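Local coordinates for protein endo-alpha-mannosidase (Bacteroides thetaiotaomicron, PDB 4ACY) that probably hydrolyses alpha-mannosidic linkages within N-glycans, as an endo-acting family 99 glycoside hydrolase, at residues R299-G304 with D358-R363; A261-M266 with K312-S317; N83-C88 with C344-Y349. All coordinates share one frame; numbering follows the deposited sequence. Where two conformers were deposited one is given.

Contact 1: residues R299-G304 with D358-R363; sequences RDRENG and DYYLIR
A cation-pi pair joins the loop after strand 276-281 of this TIM barrel to the first turn of helix 359-376: Arg301 lies over one face of the Tyr360 ring. Arg301 CZ stands 4.7 Å from the ring centroid, 14° off the normal, while the guanidinium plane is nearly perpendicular to the ring, so NH1 dips edge-on to 3.4 Å from Tyr360 CD2. Arg301 also lays CD 3.6 Å from Tyr360 CZ, its aliphatic chain running extended from CG to NE. The opposite face of Tyr360 is covered by CD2 of Tyr359. Gly304 CA sits 4.0 Å from Tyr359 CE2, and a side chain at Gly304 would run into that ring; the positive phi of 94° also favours glycine. A water bonds Tyr359 OH at 2.6 Å and weakly reaches Asn303 O. A leucine in place of Tyr360 lacks the ring, and would probably leave the Arg301 guanidinium without this cation-pi partner and a gap beside Arg301 CD. Arg301 NH2 is held by the carbonyls of Gln335 and Gly333, and Phe90 gives a second cation-pi contact, so the buried positive charge is likely to be stabilised by carbonyl dipoles together with aromatic rings.

Contact 2: residues A261-M266 with K312-S317; sequences ANWKSM and KAAIES
Lys264 and Ser317 bring the two backbones to their closest approach, with CA of Lys264 4.2 Å from CA of Ser317, where the first turn of helix 263-272 meets the end of helix 305-316. Such a short spacing suits small side chains, and the second segment supplies Ala313, Ala314 and Ser317 here. Trp263 fills the joint. Its CG is anti to the carbonyl carbon (chi1 -71°), and the indole meets the neighbouring helix with the edge of its six-membered ring: Trp263 CE3 lies 3.5 Å from Ala314 N, near the indole plane, and CZ3 meets Ala314 CB at 3.7 Å. Closer to the backbone, Trp263 CB rests 3.8 Å from Ser317 CB. The indole nitrogen is spoken for by the carbonyl of Ala257. Lys264 stretches its extended chain over the helix end, placing CE 3.4 Å from Glu316 O; Lys264 NZ stays 4.8 Å from Glu316 OE1, so any attraction is probably modest, and Glu316 makes a long salt bridge with Lys312. Ser317 turns its hydroxyl back to donate to Ala314 O, OG to O 2.7 Å, while Ala319 N also bonds to OG. Both helices pack outside the barrel: Phe277 of strand 276-281 meets the Trp263 ring edge-to-face, Ala314 rests on Pro279 and Val281 of the same strand, and Ile315 leads on to Trp367 and Phe371 of helix 359-376.

Contact 3: residues N83-C88 with C344-Y349; sequences NDDIAC and CDAFEY
Tyr349 pushes its phenol against the backbone of residues 84-86, where its oxygen is gripped twice. Tyr349 OH donates to Asp84 O in a short bond of 2.5 Å, the C=O...O angle being 134°, and accepts a bond from the amide N-H of Ile86, N to OH 2.8 Å and nearly straight at 165°. A tyrosine suits this place because one hydroxyl can serve a carbonyl and an N-H together. Around the ring, Cys88 O lies at the edge near its plane, 3.2 Å from Tyr349 CE2, and Ile86 crosses at about a right angle with CG1 3.8 Å from the same carbon. One face takes Phe347 CD2, offset toward the rim, and Tyr91 adds an edge-to-face contact. The two segments belong to the long loops that follow the first and the last strand of the TIM barrel, neighbours in the closed sheet, so the contact joins the two beta-alpha loops at the barrel's seam. Asp85 has CG anti to its backbone N (chi1 -177°), and its carboxylate meets Ala346, OD2 to CB 3.4 Å, a methyl small enough to lie against it; OD1 forms a salt bridge with Arg289, which also makes a cation-pi contact with Phe347. Cys344 CB packs 3.8 Å from Asp84 CB, with Cys344 SG 3.3 Å from Asp84 O. Asn83 and Asp84 both have left-handed backbone angles, which asparagine and aspartate tolerate comparatively well, and a water bonded to Asn83 O at 2.9 Å reaches Ala346 N weakly.

Overall arrangement
From the N terminus the chain first passes 83-88, in the loop after strand 77-79, and contact 3 closes only when 344-349 is reached, after the last barrel strand, spanning most of the barrel. Contact 2 lies wholly within that span: its own loop runs from 261-266 to 312-317, joining two successive outer helices. Contact 1 begins at 299-304, between the halves of contact 2, and ends at 358-363 beyond both others, so it crosses each of them and brings the last helix onto the loop before helix 305-316. Contact 1 stands between the others in space, its centre about 20 Å from that of contact 2 and 21 Å from that of contact 3.

Contact 1: residues R299-G304 with D358-R363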
loop_
_atom_site.group_PDB
_atom_site.type_symbol
_atom_site.label_atom_id
_atom_site.label_comp_id
_atom_site.label_asym_id
_atom_site.label_seq_id
_atom_site.Cartn_x
_atom_site.Cartn_y
_atom_site.Cartn_z
ATOM N N ARG A 299 14.155 10.105 0.021
ATOM C CA ARG A 299 13.734 11.101 1.005
ATOM C C ARG A 299 14.176 10.598 2.369
ATOM O O ARG A 299 13.700 9.561 2.814
ATOM C CB ARG A 299 12.203 11.288 0.974
ATOM C CG ARG A 299 11.628 11.753 -0.370
ATOM C CD ARG A 299 11.884 13.233 -0.679
ATOM N NE ARG A 299 11.262 13.571 -1.964
ATOM C CZ ARG A 299 11.862 13.451 -3.152
ATOM N NH1 ARG A 299 13.120 13.038 -3.230
ATOM N NH2 ARG A 299 11.200 13.760 -4.266
ATOM N N ASP A 300 15.103 11.312 3.024
ATOM C CA ASP A 300 15.596 10.875 4.347
ATOM C C ASP A 300 14.506 10.950 5.416
ATOM O O ASP A 300 13.659 11.835 5.389
ATOM C CB ASP A 300 16.783 11.717 4.825
ATOM C CG ASP A 300 17.982 11.662 3.895
ATOM O OD1 ASP A 300 18.133 10.715 3.081
ATOM O OD2 ASP A 300 18.803 12.604 4.008
ATOM N N ARG A 301 14.543 10.025 6.369
ATOM C CA ARG A 301 13.521 9.992 7.421
ATOM C C ARG A 301 13.680 11.107 8.459
ATOM O O ARG A 301 12.701 11.484 9.103
ATOM C CB ARG A 301 13.485 8.628 8.107
ATOM C CG ARG A 301 13.183 7.492 7.145
ATOM C CD ARG A 301 12.507 6.339 7.851
ATOM N NE ARG A 301 12.126 5.332 6.868
ATOM C CZ ARG A 301 11.305 4.307 7.095
ATOM N NH1 ARG A 301 10.768 4.104 8.305
ATOM N NH2 ARG A 301 11.024 3.469 6.105
ATOM N N GLU A 302 14.910 11.619 8.597
ATOM C CA GLU A 302 15.230 12.682 9.564
ATOM C C GLU A 302 14.642 12.396 10.954
ATOM O O GLU A 302 13.923 13.217 11.529
ATOM C CB GLU A 302 14.803 14.061 9.040
ATOM C CG GLU A 302 15.441 14.470 7.702
ATOM C CD GLU A 302 16.904 14.880 7.821
ATOM O OE1 GLU A 302 17.500 14.716 8.908
ATOM O OE2 GLU A 302 17.460 15.373 6.813
ATOM N N ASN A 303 14.958 11.217 11.486
ATOM C CA ASN A 303 14.495 10.816 12.823
ATOM C C ASN A 303 12.998 11.045 13.043
ATOM O O ASN A 303 12.568 11.510 14.108
ATOM C CB ASN A 303 15.320 11.525 13.912
ATOM C CG ASN A 303 16.789 11.127 13.882
ATOM O OD1 ASN A 303 17.134 9.971 13.610
ATOM N ND2 ASN A 303 17.667 12.083 14.188
ATOM N N GLY A 304 12.213 10.732 12.016
ATOM C CA GLY A 304 10.758 10.788 12.111
ATOM C C GLY A 304 10.139 12.092 11.643
ATOM O O GLY A 304 8.922 12.180 11.509
ATOM N N ASP A 358 10.877 -0.158 16.615
ATOM C CA ASP A 358 9.439 -0.000 16.429
ATOM C C ASP A 358 9.002 1.459 16.482
ATOM O O ASP A 358 7.818 1.741 16.657
ATOM C CB ASP A 358 8.627 -0.894 17.411
ATOM C CG ASP A 358 8.915 -0.593 18.883
ATOM O OD1 ASP A 358 9.902 0.125 19.176
ATOM O OD2 ASP A 358 8.134 -1.087 19.753
ATOM N N TYR A 359 9.946 2.385 16.312
ATOM C CA TYR A 359 9.624 3.798 16.341
ATOM C C TYR A 359 8.455 4.157 15.426
ATOM O O TYR A 359 7.567 4.934 15.805
ATOM C CB TYR A 359 10.827 4.690 15.969
ATOM C CG TYR A 359 10.437 6.139 16.028
ATOM C CD1 TYR A 359 10.314 6.789 17.259
ATOM C CD2 TYR A 359 10.104 6.850 14.868
ATOM C CE1 TYR A 359 9.895 8.106 17.333
ATOM C CE2 TYR A 359 9.701 8.173 14.937
ATOM C CZ TYR A 359 9.598 8.792 16.166
ATOM O OH TYR A 359 9.202 10.102 16.256
ATOM N N TYR A 360 8.467 3.634 14.198
ATOM C CA TYR A 360 7.446 4.057 13.240
ATOM C C TYR A 360 6.077 3.470 13.530
ATOM O O TYR A 360 5.083 4.082 13.200
ATOM C CB TYR A 360 7.897 3.904 11.772
ATOM C CG TYR A 360 9.017 4.876 11.510
ATOM C CD1 TYR A 360 8.745 6.206 11.160
ATOM C CD2 TYR A 360 10.347 4.486 11.673
ATOM C CE1 TYR A 360 9.788 7.112 10.976
ATOM C CE2 TYR A 360 11.383 5.380 11.473
ATOM C CZ TYR A 360 11.090 6.683 11.137
ATOM O OH TYR A 360 12.109 7.572 10.951
ATOM N N LEU A 361 6.035 2.338 14.230
ATOM C CA LEU A 361 4.758 1.801 14.706
ATOM C C LEU A 361 4.208 2.681 15.819
ATOM O O LEU A 361 3.032 3.050 15.793
ATOM C CB LEU A 361 4.917 0.355 15.191
ATOM C CG LEU A 361 5.395 -0.710 14.219
ATOM C CD1 LEU A 361 5.343 -2.036 14.928
ATOM C CD2 LEU A 361 4.502 -0.751 12.961
ATOM N N ILE A 362 5.061 3.006 16.797
ATOM C CA ILE A 362 4.715 3.939 17.881
ATOM C C ILE A 362 4.223 5.283 17.363
ATOM O O ILE A 362 3.188 5.794 17.804
ATOM C CB ILE A 362 5.937 4.157 18.831
ATOM C CG1 ILE A 362 6.345 2.824 19.468
ATOM C CG2 ILE A 362 5.629 5.216 19.883
ATOM C CD1 ILE A 362 7.741 2.835 20.144
ATOM N N ARG A 363 4.962 5.852 16.410
ATOM C CA ARG A 363 4.648 7.177 15.889
ATOM C C ARG A 363 3.371 7.165 15.034
ATOM O O ARG A 363 2.637 8.157 14.988
ATOM C CB ARG A 363 5.841 7.734 15.107
ATOM C CG ARG A 363 5.815 9.240 14.867
ATOM C CD ARG A 363 5.792 10.012 16.189
ATOM N NE ARG A 363 5.916 11.447 15.981
ATOM C CZ ARG A 363 5.696 12.357 16.934
ATOM N NH1 ARG A 363 5.323 11.982 18.158
ATOM N NH2 ARG A 363 5.842 13.637 16.663
HETATM O O HOH W 1 9.480 12.399 15.081
#

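Contact 2: residues A261-M266 with K312-S317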
loop_
_atom_site.group_PDB
_atom_site.type_symbol
_atom_site.label_atom_id
_atom_site.label_comp_id
_atom_site.label_asym_id
_atom_site.label_seq_id
_atom_site.Cartn_x
_atom_site.Cartn_y
_atom_site.Cartn_z
ATOM N N ALA A 261 1.419 19.798 -0.367
ATOM C CA ALA A 261 0.898 21.158 -0.543
ATOM C C ALA A 261 -0.396 21.188 -1.342
ATOM O O ALA A 261 -1.177 22.135 -1.216
ATOM C CB ALA A 261 1.943 22.048 -1.211
ATOM N N ASN A 262 -0.627 20.159 -2.161
ATOM C CA ASN A 262 -1.820 20.098 -3.004
ATOM C C ASN A 262 -2.997 19.367 -2.362
ATOM O O ASN A 262 -4.082 19.329 -2.934
ATOM C CB ASN A 262 -1.505 19.458 -4.357
ATOM C CG ASN A 262 -0.482 20.257 -5.143
ATOM O OD1 ASN A 262 -0.531 21.484 -5.149
ATOM N ND2 ASN A 262 0.465 19.567 -5.788
ATOM N N TRP A 263 -2.774 18.796 -1.184
ATOM C CA TRP A 263 -3.784 17.950 -0.549
ATOM C C TRP A 263 -5.072 18.665 -0.112
ATOM O O TRP A 263 -6.164 18.137 -0.316
ATOM C CB TRP A 263 -3.172 17.123 0.580
ATOM C CG TRP A 263 -2.253 16.034 0.062
ATOM C CD1 TRP A 263 -2.088 15.648 -1.233
ATOM C CD2 TRP A 263 -1.424 15.171 0.848
ATOM N NE1 TRP A 263 -1.186 14.609 -1.311
ATOM C CE2 TRP A 263 -0.770 14.288 -0.045
ATOM C CE3 TRP A 263 -1.171 15.055 2.218
ATOM C CZ2 TRP A 263 0.137 13.296 0.392
ATOM C CZ3 TRP A 263 -0.258 14.073 2.657
ATOM C CH2 TRP A 263 0.366 13.202 1.741
ATOM N N LYS A 264 -4.961 19.854 0.473
ATOM C CA LYS A 264 -6.170 20.635 0.796
ATOM C C LYS A 264 -7.055 20.887 -0.435
ATOM O O LYS A 264 -8.275 20.676 -0.397
ATOM C CB LYS A 264 -5.812 21.948 1.500
ATOM C CG LYS A 264 -5.391 21.751 2.936
ATOM C CD LYS A 264 -5.209 23.091 3.651
ATOM C CE LYS A 264 -4.838 22.874 5.109
ATOM N NZ LYS A 264 -4.759 24.156 5.865
ATOM N N SER A 265 -6.434 21.314 -1.528
ATOM C CA SER A 265 -7.146 21.560 -2.788
ATOM C C SER A 265 -7.776 20.279 -3.372
ATOM O O SER A 265 -8.887 20.298 -3.893
ATOM C CB SER A 265 -6.206 22.256 -3.780
ATOM O OG SER A 265 -6.785 22.367 -5.068
HETATM N N MSE A 266 -7.072 19.158 -3.271
HETATM C CA MSE A 266 -7.604 17.902 -3.786
HETATM C C MSE A 266 -8.805 17.432 -2.969
HETATM O O MSE A 266 -9.794 16.933 -3.529
HETATM C CB MSE A 266 -6.501 16.843 -3.863
HETATM C CG MSE A 266 -5.520 17.138 -4.986
HETATM SE SE MSE A 266 -3.816 16.213 -4.803
HETATM C CE MSE A 266 -4.462 14.413 -5.101
ATOM N N LYS A 312 0.887 14.969 9.206
ATOM C CA LYS A 312 0.197 16.200 9.591
ATOM C C LYS A 312 -0.506 16.837 8.394
ATOM O O LYS A 312 -1.659 17.256 8.503
ATOM C CB LYS A 312 1.156 17.196 10.262
ATOM C CG LYS A 312 0.489 18.510 10.744
ATOM C CD LYS A 312 -0.658 18.255 11.738
ATOM C CE LYS A 312 -0.927 19.474 12.621
ATOM N NZ LYS A 312 -2.209 19.303 13.374
ATOM N N ALA A 313 0.175 16.891 7.251
ATOM C CA ALA A 313 -0.435 17.405 6.012
ATOM C C ALA A 313 -1.683 16.604 5.602
ATOM O O ALA A 313 -2.682 17.179 5.172
ATOM C CB ALA A 313 0.577 17.421 4.880
ATOM N N ALA A 314 -1.613 15.282 5.727
ATOM C CA ALA A 314 -2.754 14.422 5.393
ATOM C C ALA A 314 -3.945 14.705 6.310
ATOM O O ALA A 314 -5.072 14.830 5.842
ATOM C CB ALA A 314 -2.373 12.957 5.437
ATOM N N ILE A 315 -3.691 14.847 7.607
ATOM C CA ILE A 315 -4.764 15.139 8.564
ATOM C C ILE A 315 -5.356 16.521 8.286
ATOM O O ILE A 315 -6.579 16.678 8.226
ATOM C CB ILE A 315 -4.267 15.026 10.020
ATOM C CG1 ILE A 315 -3.930 13.561 10.357
ATOM C CG2 ILE A 315 -5.313 15.580 11.010
ATOM C CD1 ILE A 315 -3.120 13.413 11.624
ATOM N N GLU A 316 -4.479 17.506 8.091
ATOM C CA GLU A 316 -4.902 18.893 7.856
ATOM C C GLU A 316 -5.661 19.103 6.545
ATOM O O GLU A 316 -6.376 20.097 6.393
ATOM C CB GLU A 316 -3.702 19.846 7.934
ATOM C CG GLU A 316 -3.259 20.151 9.347
ATOM C CD GLU A 316 -2.116 21.154 9.415
ATOM O OE1 GLU A 316 -1.601 21.578 8.351
ATOM O OE2 GLU A 316 -1.728 21.523 10.548
ATOM N N SER A 317 -5.506 18.183 5.597
ATOM C CA SER A 317 -6.227 18.277 4.327
ATOM C C SER A 317 -7.735 18.157 4.525
ATOM O O SER A 317 -8.508 18.621 3.686
ATOM C CB SER A 317 -5.759 17.193 3.355
ATOM O OG SER A 317 -6.272 15.923 3.729
#

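Contact 3: residues N83-C88 with C344-Y349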
loop_
_atom_site.group_PDB
_atom_site.type_symbol
_atom_site.label_atom_id
_atom_site.label_comp_id
_atom_site.label_asym_id
_atom_site.label_seq_id
_atom_site.Cartn_x
_atom_site.Cartn_y
_atom_site.Cartn_z
ATOM N N ASN A 83 23.135 -14.893 2.170
ATOM C CA ASN A 83 24.231 -14.315 2.966
ATOM C C ASN A 83 23.906 -12.933 3.506
ATOM O O ASN A 83 24.780 -12.069 3.551
ATOM C CB ASN A 83 25.550 -14.275 2.167
ATOM C CG ASN A 83 25.886 -15.604 1.545
ATOM O OD1 ASN A 83 26.164 -16.571 2.252
ATOM N ND2 ASN A 83 25.846 -15.673 0.215
ATOM N N ASP A 84 22.646 -12.735 3.895
ATOM C CA ASP A 84 22.147 -11.469 4.449
ATOM C C ASP A 84 22.234 -10.293 3.452
ATOM O O ASP A 84 22.179 -9.137 3.850
ATOM C CB ASP A 84 22.829 -11.115 5.791
ATOM C CG ASP A 84 22.672 -12.218 6.860
ATOM O OD1 ASP A 84 21.813 -13.116 6.708
ATOM O OD2 ASP A 84 23.431 -12.185 7.853
ATOM N N ASP A 85 22.356 -10.615 2.165
ATOM C CA ASP A 85 22.481 -9.617 1.086
ATOM C C ASP A 85 21.120 -9.551 0.409
ATOM O O ASP A 85 20.822 -10.352 -0.481
ATOM C CB ASP A 85 23.571 -10.066 0.101
ATOM C CG ASP A 85 23.835 -9.055 -1.034
ATOM O OD1 ASP A 85 23.382 -7.893 -0.969
ATOM O OD2 ASP A 85 24.549 -9.441 -1.986
ATOM N N ILE A 86 20.285 -8.627 0.872
ATOM C CA ILE A 86 18.866 -8.640 0.517
ATOM C C ILE A 86 18.408 -7.351 -0.188
ATOM O O ILE A 86 19.024 -6.292 -0.045
ATOM C CB ILE A 86 17.954 -8.968 1.738
ATOM C CG1 ILE A 86 18.002 -7.858 2.794
ATOM C CG2 ILE A 86 18.323 -10.356 2.349
ATOM C CD1 ILE A 86 16.885 -7.995 3.847
ATOM N N ALA A 87 17.308 -7.463 -0.934
ATOM C CA ALA A 87 16.892 -6.421 -1.881
ATOM C C ALA A 87 16.139 -5.235 -1.259
ATOM O O ALA A 87 14.997 -4.916 -1.646
ATOM C CB ALA A 87 16.072 -7.045 -2.994
ATOM N N CYS A 88 16.791 -4.586 -0.303
ATOM C CA CYS A 88 16.249 -3.427 0.387
ATOM C C CYS A 88 17.363 -2.679 1.098
ATOM O O CYS A 88 18.417 -3.264 1.394
ATOM C CB CYS A 88 15.132 -3.824 1.367
ATOM S SG CYS A 88 15.406 -5.381 2.219
ATOM N N CYS A 344 26.387 -6.847 6.346
ATOM C CA CYS A 344 26.911 -8.104 5.816
ATOM C C CYS A 344 28.102 -7.738 4.943
ATOM O O CYS A 344 28.400 -6.555 4.781
ATOM C CB CYS A 344 25.847 -8.853 5.019
ATOM S SG CYS A 344 25.294 -8.018 3.529
ATOM N N ASP A 345 28.786 -8.744 4.397
ATOM C CA ASP A 345 29.947 -8.510 3.533
ATOM C C ASP A 345 29.598 -7.585 2.372
ATOM O O ASP A 345 30.376 -6.697 2.004
ATOM C CB ASP A 345 30.492 -9.841 2.992
ATOM C CG ASP A 345 31.145 -10.689 4.068
ATOM O OD1 ASP A 345 31.630 -10.111 5.069
ATOM O OD2 ASP A 345 31.177 -11.936 3.912
ATOM N N ALA A 346 28.398 -7.773 1.836
ATOM C CA ALA A 346 27.967 -7.076 0.628
ATOM C C ALA A 346 27.401 -5.670 0.854
ATOM O O ALA A 346 27.446 -4.838 -0.054
ATOM C CB ALA A 346 26.967 -7.938 -0.135
ATOM N N PHE A 347 26.890 -5.392 2.054
ATOM C CA PHE A 347 26.132 -4.156 2.289
ATOM C C PHE A 347 25.973 -3.816 3.766
ATOM O O PHE A 347 25.806 -4.704 4.587
ATOM C CB PHE A 347 24.727 -4.312 1.692
ATOM C CG PHE A 347 24.008 -3.001 1.455
ATOM C CD1 PHE A 347 24.367 -2.185 0.389
ATOM C CD2 PHE A 347 22.938 -2.619 2.262
ATOM C CE1 PHE A 347 23.704 -0.975 0.152
ATOM C CE2 PHE A 347 22.263 -1.406 2.042
ATOM C CZ PHE A 347 22.642 -0.588 0.974
ATOM N N GLU A 348 26.020 -2.526 4.079
ATOM C CA GLU A 348 25.611 -2.041 5.392
ATOM C C GLU A 348 24.283 -1.318 5.296
ATOM O O GLU A 348 24.159 -0.296 4.621
ATOM C CB GLU A 348 26.650 -1.136 6.047
ATOM C CG GLU A 348 26.176 -0.659 7.437
ATOM C CD GLU A 348 27.307 -0.236 8.356
ATOM O OE1 GLU A 348 28.298 0.328 7.858
ATOM O OE2 GLU A 348 27.198 -0.464 9.580
ATOM N N TYR A 349 23.291 -1.856 5.994
ATOM C CA TYR A 349 21.923 -1.360 5.869
ATOM C C TYR A 349 21.716 -0.058 6.627
ATOM O O TYR A 349 22.391 0.212 7.644
ATOM C CB TYR A 349 20.911 -2.462 6.270
ATOM C CG TYR A 349 21.002 -3.680 5.372
ATOM C CD1 TYR A 349 21.908 -4.714 5.645
ATOM C CD2 TYR A 349 20.222 -3.781 4.213
ATOM C CE1 TYR A 349 22.007 -5.831 4.817
ATOM C CE2 TYR A 349 20.331 -4.885 3.373
ATOM C CZ TYR A 349 21.230 -5.901 3.665
ATOM O OH TYR A 349 21.336 -6.988 2.832
HETATM O O HOH W 2 26.762 -10.674 1.959
HETATM O O HOH W 3 27.739 -11.648 4.963
#